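Local coordinates for VOC domain-containing protein (Streptococcus mutans, PDB 3L7T), which binds zinc and, as a member of the glyoxalase (VOC) superfamily, may act as a lactoylglutathione lyase, at residues Ser19-Phe22 / Tyr23-Leu27; Phe57-Lys60 / Leu61-Asn65; Pro76-Cys80 / Gly81-Leu85. All coordinates share one frame; numbering follows the deposited sequence.

Contact 1 of 3, residues Ser19-Phe22 / Tyr23-Leu27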
ATOM      1  N   SER A  19     -14.801  -5.322   7.845  1.00 22.90           N
ATOM      2  CA  SER A  19     -13.898  -5.176   6.695  1.00 24.97           C
ATOM      3  C   SER A  19     -13.921  -6.409   5.806  1.00 24.14           C
ATOM      4  O   SER A  19     -13.765  -6.306   4.600  1.00 24.11           O
ATOM      5  CB  SER A  19     -12.484  -4.853   7.162  1.00 22.47           C
ATOM      6  OG  SER A  19     -12.504  -3.598   7.806  1.00 26.75           O
ATOM      7  N   TYR A  20     -14.197  -7.567   6.390  1.00 22.36           N
ATOM      8  CA  TYR A  20     -14.347  -8.788   5.608  1.00 24.22           C
ATOM      9  C   TYR A  20     -15.583  -8.614   4.728  1.00 24.46           C
ATOM     10  O   TYR A  20     -15.556  -8.880   3.528  1.00 24.47           O
ATOM     11  CB  TYR A  20     -14.553  -9.988   6.543  1.00 23.23           C
ATOM     12  CG  TYR A  20     -14.718 -11.292   5.800  1.00 24.56           C
ATOM     13  CD1 TYR A  20     -13.709 -12.244   5.809  1.00 24.51           C
ATOM     14  CD2 TYR A  20     -15.898 -11.586   5.134  1.00 24.39           C
ATOM     15  CE1 TYR A  20     -13.856 -13.461   5.127  1.00 25.41           C
ATOM     16  CE2 TYR A  20     -16.042 -12.791   4.412  1.00 24.58           C
ATOM     17  CZ  TYR A  20     -15.023 -13.700   4.419  1.00 26.89           C
ATOM     18  OH  TYR A  20     -15.195 -14.890   3.739  1.00 33.75           O
ATOM     19  N   GLU A  21     -16.670  -8.152   5.331  1.00 25.40           N
ATOM     20  CA  GLU A  21     -17.871  -7.818   4.549  1.00 26.11           C
ATOM     21  C   GLU A  21     -17.574  -6.847   3.379  1.00 27.11           C
ATOM     22  O   GLU A  21     -17.968  -7.088   2.231  1.00 26.63           O
ATOM     23  CB  GLU A  21     -18.940  -7.228   5.489  1.00 26.71           C
ATOM     24  CG  GLU A  21     -20.130  -6.551   4.793  1.00 28.91           C
ATOM     25  CD  GLU A  21     -20.991  -7.519   3.971  1.00 38.80           C
ATOM     26  OE1 GLU A  21     -21.097  -8.705   4.348  1.00 36.61           O
ATOM     27  OE2 GLU A  21     -21.541  -7.089   2.929  1.00 40.31           O
ATOM     28  N   PHE A  22     -16.851  -5.768   3.663  1.00 25.48           N
ATOM     29  CA  PHE A  22     -16.544  -4.767   2.648  1.00 22.68           C
ATOM     30  C   PHE A  22     -15.727  -5.370   1.496  1.00 24.08           C
ATOM     31  O   PHE A  22     -16.120  -5.302   0.334  1.00 23.70           O
ATOM     32  CB  PHE A  22     -15.796  -3.591   3.296  1.00 23.03           C
ATOM     33  CG  PHE A  22     -15.384  -2.506   2.325  1.00 25.01           C
ATOM     34  CD1 PHE A  22     -16.290  -1.507   1.959  1.00 26.88           C
ATOM     35  CD2 PHE A  22     -14.088  -2.449   1.808  1.00 22.95           C
ATOM     36  CE1 PHE A  22     -15.893  -0.457   1.133  1.00 26.16           C
ATOM     37  CE2 PHE A  22     -13.696  -1.405   0.984  1.00 25.59           C
ATOM     38  CZ  PHE A  22     -14.609  -0.436   0.600  1.00 23.65           C
ATOM     39  N   TYR A  23     -14.555  -5.912   1.811  1.00 21.54           N
ATOM     40  CA  TYR A  23     -13.643  -6.433   0.781  1.00 22.75           C
ATOM     41  C   TYR A  23     -14.150  -7.671   0.025  1.00 23.86           C
ATOM     42  O   TYR A  23     -13.914  -7.829  -1.180  1.00 24.87           O
ATOM     43  CB  TYR A  23     -12.251  -6.683   1.403  1.00 22.80           C
ATOM     44  CG  TYR A  23     -11.478  -5.376   1.690  1.00 20.06           C
ATOM     45  CD1 TYR A  23     -10.872  -4.665   0.656  1.00 22.81           C
ATOM     46  CD2 TYR A  23     -11.405  -4.841   2.985  1.00 20.17           C
ATOM     47  CE1 TYR A  23     -10.237  -3.460   0.869  1.00 21.50           C
ATOM     48  CE2 TYR A  23     -10.761  -3.611   3.219  1.00 20.44           C
ATOM     49  CZ  TYR A  23     -10.172  -2.931   2.147  1.00 18.20           C
ATOM     50  OH  TYR A  23      -9.520  -1.724   2.342  1.00 20.08           O
ATOM     51  N   VAL A  24     -14.699  -8.621   0.770  1.00 24.12           N
ATOM     52  CA  VAL A  24     -15.047  -9.920   0.194  1.00 26.55           C
ATOM     53  C   VAL A  24     -16.466  -9.849  -0.385  1.00 27.66           C
ATOM     54  O   VAL A  24     -16.680 -10.151  -1.556  1.00 29.96           O
ATOM     55  CB  VAL A  24     -14.925 -11.068   1.229  1.00 25.69           C
ATOM     56  CG1 VAL A  24     -15.383 -12.389   0.632  1.00 29.24           C
ATOM     57  CG2 VAL A  24     -13.469 -11.212   1.757  1.00 26.23           C
ATOM     58  N   ASN A  25     -17.407  -9.301   0.370  1.00 29.80           N
ATOM     59  CA  ASN A  25     -18.811  -9.281  -0.083  1.00 33.06           C
ATOM     60  C   ASN A  25     -19.286  -8.103  -0.937  1.00 33.62           C
ATOM     61  O   ASN A  25     -20.112  -8.269  -1.832  1.00 35.30           O
ATOM     62  CB  ASN A  25     -19.753  -9.548   1.092  1.00 33.71           C
ATOM     63  CG  ASN A  25     -19.559 -10.936   1.666  1.00 37.78           C
ATOM     64  OD1 ASN A  25     -19.085 -11.832   0.966  1.00 40.37           O
ATOM     65  ND2 ASN A  25     -19.895 -11.118   2.938  1.00 39.48           N
ATOM     66  N   GLN A  26     -18.753  -6.913  -0.693  1.00 31.86           N
ATOM     67  CA  GLN A  26     -19.101  -5.762  -1.509  1.00 31.34           C
ATOM     68  C   GLN A  26     -18.158  -5.521  -2.702  1.00 31.50           C
ATOM     69  O   GLN A  26     -18.601  -5.273  -3.834  1.00 30.86           O
ATOM     70  CB  GLN A  26     -19.206  -4.525  -0.625  1.00 31.29           C
ATOM     71  CG  GLN A  26     -20.305  -4.641   0.417  1.00 34.73           C
ATOM     72  CD  GLN A  26     -20.591  -3.316   1.066  1.00 41.45           C
ATOM     73  OE1 GLN A  26     -21.594  -2.655   0.764  1.00 44.27           O
ATOM     74  NE2 GLN A  26     -19.659  -2.862   1.888  1.00 43.16           N
ATOM     75  N   LEU A  27     -16.857  -5.662  -2.481  1.00 27.80           N
ATOM     76  CA  LEU A  27     -15.926  -5.425  -3.572  1.00 26.84           C
ATOM     77  C   LEU A  27     -15.691  -6.693  -4.371  1.00 27.00           C
ATOM     78  O   LEU A  27     -15.283  -6.634  -5.524  1.00 28.51           O
ATOM     79  CB  LEU A  27     -14.606  -4.844  -3.070  1.00 27.39           C
ATOM     80  CG  LEU A  27     -14.671  -3.500  -2.337  1.00 25.49           C
ATOM     81  CD1 LEU A  27     -13.281  -2.899  -2.187  1.00 24.54           C
ATOM     82  CD2 LEU A  27     -15.648  -2.537  -3.021  1.00 26.30           C
TER
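Val24 sets a methyl group squarely on the ring of Tyr20, one turn back along helix 16-26, the helix that packs on the first βαβββ sheet of this VOC fold. The bump is CG2, 3.9 Å from the ring centroid and only 6° off the normal, a CH-pi contact over the centre of the face. The tyrosine ring reaches it because CG stands anti to the backbone N (chi1 180°), and a branched valine has a second methyl, CG1, to cover the rim near CE2. Both side chains also touch Leu45 and Val31 of the sheet. Two residues on, Phe22 drives the edge carrying CD2 into the face of Tyr23, a T-shaped pair with planes at 84° and centroids 5.0 Å apart. Leu27 CG lies over one face of the Phe22 ring, offset toward the rim. Tyr23 suits its buried place because its OH bonds to Asp124. On the exposed side Asn25 ND2 gives Glu21 OE1 a straight bond of 3.0 Å, arriving from above the carboxylate plane. At residues 23-26 the helix widens into a pi-type turn, with Leu27 N bonded to Phe22 O at 2.9 Å. Leu27 CD1 lies 3.5 Å from Phe22 CE2.

Contact 2 of 3, residues Phe57-Lys60 / Leu61-Asn65; sequences FGNK and LTDSN
Asn59 lays its amide across the side chain of Asp63 at about a right angle, OD1 lying 3.2 Å from Asp63 CB while ND2 reaches the carboxylate. The bond from Asn59 ND2 to Asp63 OD2 is 3.1 Å long and nearly straight at 170°. The acceptor lies in the amide plane, whereas the donor meets OD2 from above the carboxylate plane. CG of Asn59 stands anti to the backbone N (chi1 -165°), which carries the amide forward to the turn, and OD1 also accepts from Lys60 N at 2.8 Å. An asparagine fits because one small group both donates and accepts. Just after Asn59 the chain makes a type I beta turn from Lys60 to Asp63, closed by Asp63 N to Lys60 O at 3.0 Å. Asp63 then makes an Asx turn: OD2 takes Asn65 N at 3.1 Å from the face opposite to Asn59. The extended lysine leads away from the turn, touching Tyr16 and Asp17 of helix 16-26, and Leu61 touches Asp15 and Tyr66. With two N-H groups gripping one oxygen from both faces, the carboxylate's rotation is probably restrained and its negative charge favoured, consistent with a well-defined surface bend after strand 52-58.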
ATOM      1  N   PHE A  57      -5.216  -7.577   7.738  1.00 23.00           N
ATOM      2  CA  PHE A  57      -4.953  -7.967   9.118  1.00 22.89           C
ATOM      3  C   PHE A  57      -5.909  -7.246  10.021  1.00 20.49           C
ATOM      4  O   PHE A  57      -6.014  -6.037   9.963  1.00 23.64           O
ATOM      5  CB  PHE A  57      -3.541  -7.578   9.542  1.00 21.45           C
ATOM      6  CG  PHE A  57      -2.460  -8.412   8.911  1.00 23.76           C
ATOM      7  CD1 PHE A  57      -1.958  -9.532   9.563  1.00 26.53           C
ATOM      8  CD2 PHE A  57      -1.869  -8.004   7.723  1.00 23.26           C
ATOM      9  CE1 PHE A  57      -0.897 -10.270   9.027  1.00 24.54           C
ATOM     10  CE2 PHE A  57      -0.779  -8.711   7.190  1.00 21.11           C
ATOM     11  CZ  PHE A  57      -0.314  -9.859   7.849  1.00 23.07           C
ATOM     12  N   GLY A  58      -6.542  -7.959  10.940  1.00 21.36           N
ATOM     13  CA  GLY A  58      -7.368  -7.239  11.906  1.00 19.39           C
ATOM     14  C   GLY A  58      -7.820  -8.239  12.928  1.00 21.64           C
ATOM     15  O   GLY A  58      -7.434  -9.405  12.886  1.00 20.56           O
ATOM     16  N   ASN A  59      -8.648  -7.766  13.828  1.00 21.38           N
ATOM     17  CA  ASN A  59      -9.168  -8.629  14.869  1.00 24.09           C
ATOM     18  C   ASN A  59     -10.657  -8.356  15.026  1.00 23.62           C
ATOM     19  O   ASN A  59     -11.154  -7.311  14.617  1.00 21.86           O
ATOM     20  CB  ASN A  59      -8.415  -8.394  16.176  1.00 23.98           C
ATOM     21  CG  ASN A  59      -8.663  -9.497  17.198  1.00 25.67           C
ATOM     22  OD1 ASN A  59      -9.255 -10.510  16.871  1.00 28.16           O
ATOM     23  ND2 ASN A  59      -8.191  -9.306  18.435  1.00 30.12           N
ATOM     24  N   LYS A  60     -11.391  -9.348  15.532  1.00 26.51           N
ATOM     25  CA  LYS A  60     -12.845  -9.261  15.606  1.00 25.38           C
ATOM     26  C   LYS A  60     -13.166  -8.606  16.944  1.00 27.29           C
ATOM     27  O   LYS A  60     -12.420  -8.811  17.887  1.00 25.98           O
ATOM     28  CB  LYS A  60     -13.426 -10.679  15.597  1.00 27.52           C
ATOM     29  CG  LYS A  60     -13.443 -11.312  14.248  1.00 26.26           C
ATOM     30  CD  LYS A  60     -13.861 -12.757  14.300  1.00 29.14           C
ATOM     31  CE  LYS A  60     -13.785 -13.345  12.907  1.00 30.90           C
ATOM     32  NZ  LYS A  60     -14.272 -14.756  12.835  1.00 34.11           N
ATOM     33  N   LEU A  61     -14.240  -7.816  17.009  1.00 28.03           N
ATOM     34  CA  LEU A  61     -14.552  -7.027  18.220  1.00 35.08           C
ATOM     35  C   LEU A  61     -14.933  -7.950  19.375  1.00 36.46           C
ATOM     36  O   LEU A  61     -14.793  -7.591  20.540  1.00 41.59           O
ATOM     37  CB  LEU A  61     -15.710  -6.060  17.955  1.00 33.55           C
ATOM     38  CG  LEU A  61     -15.449  -4.623  17.486  1.00 36.54           C
ATOM     39  CD1 LEU A  61     -14.479  -4.550  16.319  1.00 37.28           C
ATOM     40  CD2 LEU A  61     -16.797  -3.992  17.094  1.00 37.03           C
ATOM     41  N   THR A  62     -15.389  -9.145  19.027  1.00 38.90           N
ATOM     42  CA  THR A  62     -15.774 -10.158  19.995  1.00 41.52           C
ATOM     43  C   THR A  62     -14.578 -10.931  20.550  1.00 43.24           C
ATOM     44  O   THR A  62     -14.720 -11.637  21.541  1.00 45.14           O
ATOM     45  CB  THR A  62     -16.761 -11.171  19.373  1.00 41.77           C
ATOM     46  OG1 THR A  62     -16.186 -11.742  18.191  1.00 43.43           O
ATOM     47  CG2 THR A  62     -18.072 -10.500  18.998  1.00 39.86           C
ATOM     48  N   ASP A  63     -13.418 -10.846  19.891  1.00 43.44           N
ATOM     49  CA  ASP A  63     -12.222 -11.552  20.360  1.00 44.60           C
ATOM     50  C   ASP A  63     -11.890 -11.111  21.778  1.00 46.63           C
ATOM     51  O   ASP A  63     -11.986  -9.926  22.109  1.00 46.94           O
ATOM     52  CB  ASP A  63     -11.022 -11.275  19.454  1.00 43.50           C
ATOM     53  CG  ASP A  63      -9.818 -12.169  19.775  1.00 43.04           C
ATOM     54  OD1 ASP A  63      -9.835 -13.352  19.375  1.00 39.36           O
ATOM     55  OD2 ASP A  63      -8.831 -11.673  20.370  1.00 38.49           O
ATOM     56  N   SER A  64     -11.465 -12.054  22.607  1.00 47.61           N
ATOM     57  CA  SER A  64     -11.273 -11.758  24.022  1.00 48.55           C
ATOM     58  C   SER A  64     -10.097 -10.813  24.276  1.00 48.97           C
ATOM     59  O   SER A  64     -10.043 -10.154  25.321  1.00 50.62           O
ATOM     60  CB  SER A  64     -11.126 -13.045  24.836  1.00 49.05           C
ATOM     61  OG  SER A  64      -9.892 -13.674  24.554  1.00 49.33           O
ATOM     62  N   ASN A  65      -9.188 -10.708  23.306  1.00 47.34           N
ATOM     63  CA  ASN A  65      -8.042  -9.802  23.425  1.00 45.21           C
ATOM     64  C   ASN A  65      -8.050  -8.648  22.401  1.00 42.36           C
ATOM     65  O   ASN A  65      -6.996  -8.165  21.986  1.00 42.55           O
ATOM     66  CB  ASN A  65      -6.728 -10.583  23.333  1.00 45.61           C
ATOM     67  CG  ASN A  65      -6.544 -11.558  24.498  1.00 50.99           C
ATOM     68  OD1 ASN A  65      -6.312 -12.752  24.290  1.00 54.17           O
ATOM     69  ND2 ASN A  65      -6.703 -11.059  25.724  1.00 49.69           N
TER

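Contact 3 of 3, residues Pro76-Cys80 / Gly81-Leu85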
ATOM      1  N   PRO A  76      -4.316  17.170   9.290  1.00 32.20           N
ATOM      2  CA  PRO A  76      -4.168  17.964   8.060  1.00 32.48           C
ATOM      3  C   PRO A  76      -3.230  17.313   7.026  1.00 32.81           C
ATOM      4  O   PRO A  76      -3.278  17.668   5.845  1.00 34.55           O
ATOM      5  CB  PRO A  76      -3.516  19.250   8.570  1.00 30.91           C
ATOM      6  CG  PRO A  76      -2.677  18.799   9.736  1.00 30.33           C
ATOM      7  CD  PRO A  76      -3.515  17.727  10.401  1.00 32.71           C
ATOM      8  N   ARG A  77      -2.318  16.464   7.482  1.00 31.24           N
ATOM      9  CA  ARG A  77      -1.307  15.855   6.596  1.00 32.99           C
ATOM     10  C   ARG A  77      -1.336  14.335   6.856  1.00 32.32           C
ATOM     11  O   ARG A  77      -1.242  13.895   8.008  1.00 31.92           O
ATOM     12  CB  ARG A  77       0.080  16.427   6.958  1.00 32.43           C
ATOM     13  CG  ARG A  77       0.858  17.245   5.897  1.00 43.56           C
ATOM     14  CD  ARG A  77       0.081  17.518   4.609  1.00 54.19           C
ATOM     15  NE  ARG A  77       0.923  18.101   3.555  1.00 62.69           N
ATOM     16  CZ  ARG A  77       0.529  18.301   2.294  1.00 64.51           C
ATOM     17  NH1 ARG A  77       1.360  18.844   1.411  1.00 65.71           N
ATOM     18  NH2 ARG A  77      -0.698  17.962   1.911  1.00 65.91           N
ATOM     19  N   GLU A  78      -1.408  13.530   5.797  1.00 29.34           N
ATOM     20  CA  GLU A  78      -1.262  12.089   5.941  1.00 27.29           C
ATOM     21  C   GLU A  78       0.155  11.783   6.412  1.00 25.96           C
ATOM     22  O   GLU A  78       1.087  12.545   6.118  1.00 28.65           O
ATOM     23  CB  GLU A  78      -1.546  11.401   4.598  1.00 27.63           C
ATOM     24  CG  GLU A  78      -3.027  11.391   4.190  1.00 27.92           C
ATOM     25  CD  GLU A  78      -3.210  11.184   2.693  1.00 34.82           C
ATOM     26  OE1 GLU A  78      -2.626  11.948   1.906  1.00 36.45           O
ATOM     27  OE2 GLU A  78      -3.879  10.221   2.293  1.00 34.95           O
ATOM     28  N   ALA A  79       0.335  10.660   7.111  1.00 25.43           N
ATOM     29  CA  ALA A  79       1.636  10.259   7.618  1.00 23.51           C
ATOM     30  C   ALA A  79       2.499   9.710   6.490  1.00 24.88           C
ATOM     31  O   ALA A  79       1.982   9.355   5.433  1.00 26.73           O
ATOM     32  CB  ALA A  79       1.496   9.189   8.719  1.00 25.61           C
ATOM     33  N   CYS A  80       3.801   9.634   6.745  1.00 23.48           N
ATOM     34  CA  CYS A  80       4.707   8.847   5.928  1.00 23.58           C
ATOM     35  C   CYS A  80       4.196   7.422   5.824  1.00 24.40           C
ATOM     36  O   CYS A  80       3.665   6.863   6.796  1.00 23.47           O
ATOM     37  CB  CYS A  80       6.108   8.848   6.539  1.00 22.98           C
ATOM     38  SG  CYS A  80       6.940  10.490   6.444  1.00 29.54           S
ATOM     39  N   GLY A  81       4.497   6.790   4.691  1.00 24.17           N
ATOM     40  CA  GLY A  81       4.238   5.367   4.527  1.00 21.02           C
ATOM     41  C   GLY A  81       3.256   5.146   3.412  1.00 23.07           C
ATOM     42  O   GLY A  81       2.959   6.058   2.656  1.00 24.61           O
ATOM     43  N   LEU A  82       2.660   3.961   3.359  1.00 20.32           N
ATOM     44  CA  LEU A  82       1.720   3.709   2.287  1.00 22.28           C
ATOM     45  C   LEU A  82       0.414   4.460   2.419  1.00 25.06           C
ATOM     46  O   LEU A  82      -0.186   4.506   3.494  1.00 24.92           O
ATOM     47  CB  LEU A  82       1.454   2.220   2.145  1.00 22.92           C
ATOM     48  CG  LEU A  82       2.683   1.402   1.813  1.00 24.08           C
ATOM     49  CD1 LEU A  82       2.436  -0.066   2.204  1.00 22.20           C
ATOM     50  CD2 LEU A  82       2.949   1.494   0.313  1.00 25.17           C
ATOM     51  N   ARG A  83       0.000   5.080   1.324  1.00 22.96           N
ATOM     52  CA  ARG A  83      -1.016   6.115   1.334  1.00 25.52           C
ATOM     53  C   ARG A  83      -2.351   5.569   0.851  1.00 26.25           C
ATOM     54  O   ARG A  83      -3.340   5.589   1.590  1.00 27.43           O
ATOM     55  CB  ARG A  83      -0.562   7.281   0.428  1.00 24.66           C
ATOM     56  CG  ARG A  83      -1.451   8.500   0.482  1.00 30.56           C
ATOM     57  CD  ARG A  83      -1.018   9.530  -0.576  1.00 32.39           C
ATOM     58  NE  ARG A  83      -1.911  10.677  -0.511  1.00 33.31           N
ATOM     59  CZ  ARG A  83      -1.998  11.644  -1.423  1.00 43.69           C
ATOM     60  NH1 ARG A  83      -1.193  11.670  -2.484  1.00 37.63           N
ATOM     61  NH2 ARG A  83      -2.896  12.609  -1.251  1.00 40.38           N
ATOM     62  N   HIS A  84      -2.401   5.140  -0.414  1.00 23.95           N
ATOM     63  CA  HIS A  84      -3.631   4.635  -1.006  1.00 25.30           C
ATOM     64  C   HIS A  84      -3.328   3.613  -2.093  1.00 25.09           C
ATOM     65  O   HIS A  84      -2.168   3.353  -2.415  1.00 26.14           O
ATOM     66  CB  HIS A  84      -4.535   5.770  -1.515  1.00 26.85           C
ATOM     67  CG  HIS A  84      -4.084   6.401  -2.799  1.00 33.47           C
ATOM     68  ND1 HIS A  84      -3.565   7.676  -2.861  1.00 36.07           N
ATOM     69  CD2 HIS A  84      -4.156   5.965  -4.082  1.00 39.17           C
ATOM     70  CE1 HIS A  84      -3.294   7.980  -4.119  1.00 37.68           C
ATOM     71  NE2 HIS A  84      -3.605   6.941  -4.873  1.00 39.58           N
ATOM     72  N   LEU A  85      -4.377   2.972  -2.574  1.00 25.22           N
ATOM     73  CA  LEU A  85      -4.261   1.855  -3.481  1.00 22.42           C
ATOM     74  C   LEU A  85      -5.295   2.071  -4.553  1.00 23.25           C
ATOM     75  O   LEU A  85      -6.440   2.436  -4.271  1.00 22.41           O
ATOM     76  CB  LEU A  85      -4.548   0.552  -2.697  1.00 22.90           C
ATOM     77  CG  LEU A  85      -4.653  -0.787  -3.392  1.00 26.23           C
ATOM     78  CD1 LEU A  85      -3.364  -1.082  -4.079  1.00 25.61           C
ATOM     79  CD2 LEU A  85      -4.930  -1.868  -2.334  1.00 26.66           C
TER
HETATM   80  O   HOH W   1       0.844   7.609   3.701  1.00 32.82           O
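Glu78 and Arg83 cross at about a right angle, with the carboxylate and guanidinium planes 77° apart, so their salt bridge is not the flat, two-pronged kind. Arg83 NE approaches Glu78 OE1 at 2.8 Å on the syn side, 26° out of the carboxylate plane, while the bonds from NE to OE2 and from NH2 to OE1 are weak. Arginine fits because its chain, extended from CG to NE with CG anti to the backbone N (chi1 -173°), spans the gap back to the loop and brings CG within 3.5 Å of Glu78 OE2. That oxygen has its own salt bridge to Arg72, so the glutamate is paired with two arginines and probably held ionised. Arg83 also makes a cation-pi contact with Phe57 of the second subunit. Within the bend, one water donates to Ala79 O at 2.7 Å and to Gly81 O at 2.8 Å. Gly81 has a positive phi, where a side chain would strike the preceding carbonyl. Gly81, Leu82, His84 and Leu85 pair antiparallel with a strand of the second subunit, and the ring of His84, a zinc-binding residue, meets that of His8 of that subunit, consistent with a metal site built across the VOC-fold dimer.

Overall arrangement
From the N terminus, strand 5-12 leads into helix 16-26, where contact 1 spans successive turns and faces the first four-stranded sheet. After strands 30-37 and 42-49, strand 52-58 runs into contact 2, which closes a tight surface turn at the start of the long connection to the second sheet. Contact 3 closes the other end of that connection, where the chain bends into strand 81-88. The three follow in series, neither nesting nor crossing. Centres of contacts 1 and 2 lie about 17 Å apart, those of contacts 2 and 3 about 25 Å. Through Leu27 on Leu99 of helix 92-102 and Phe22 on Pro125, contact 1 also ties the first sheet to the second half of the chain.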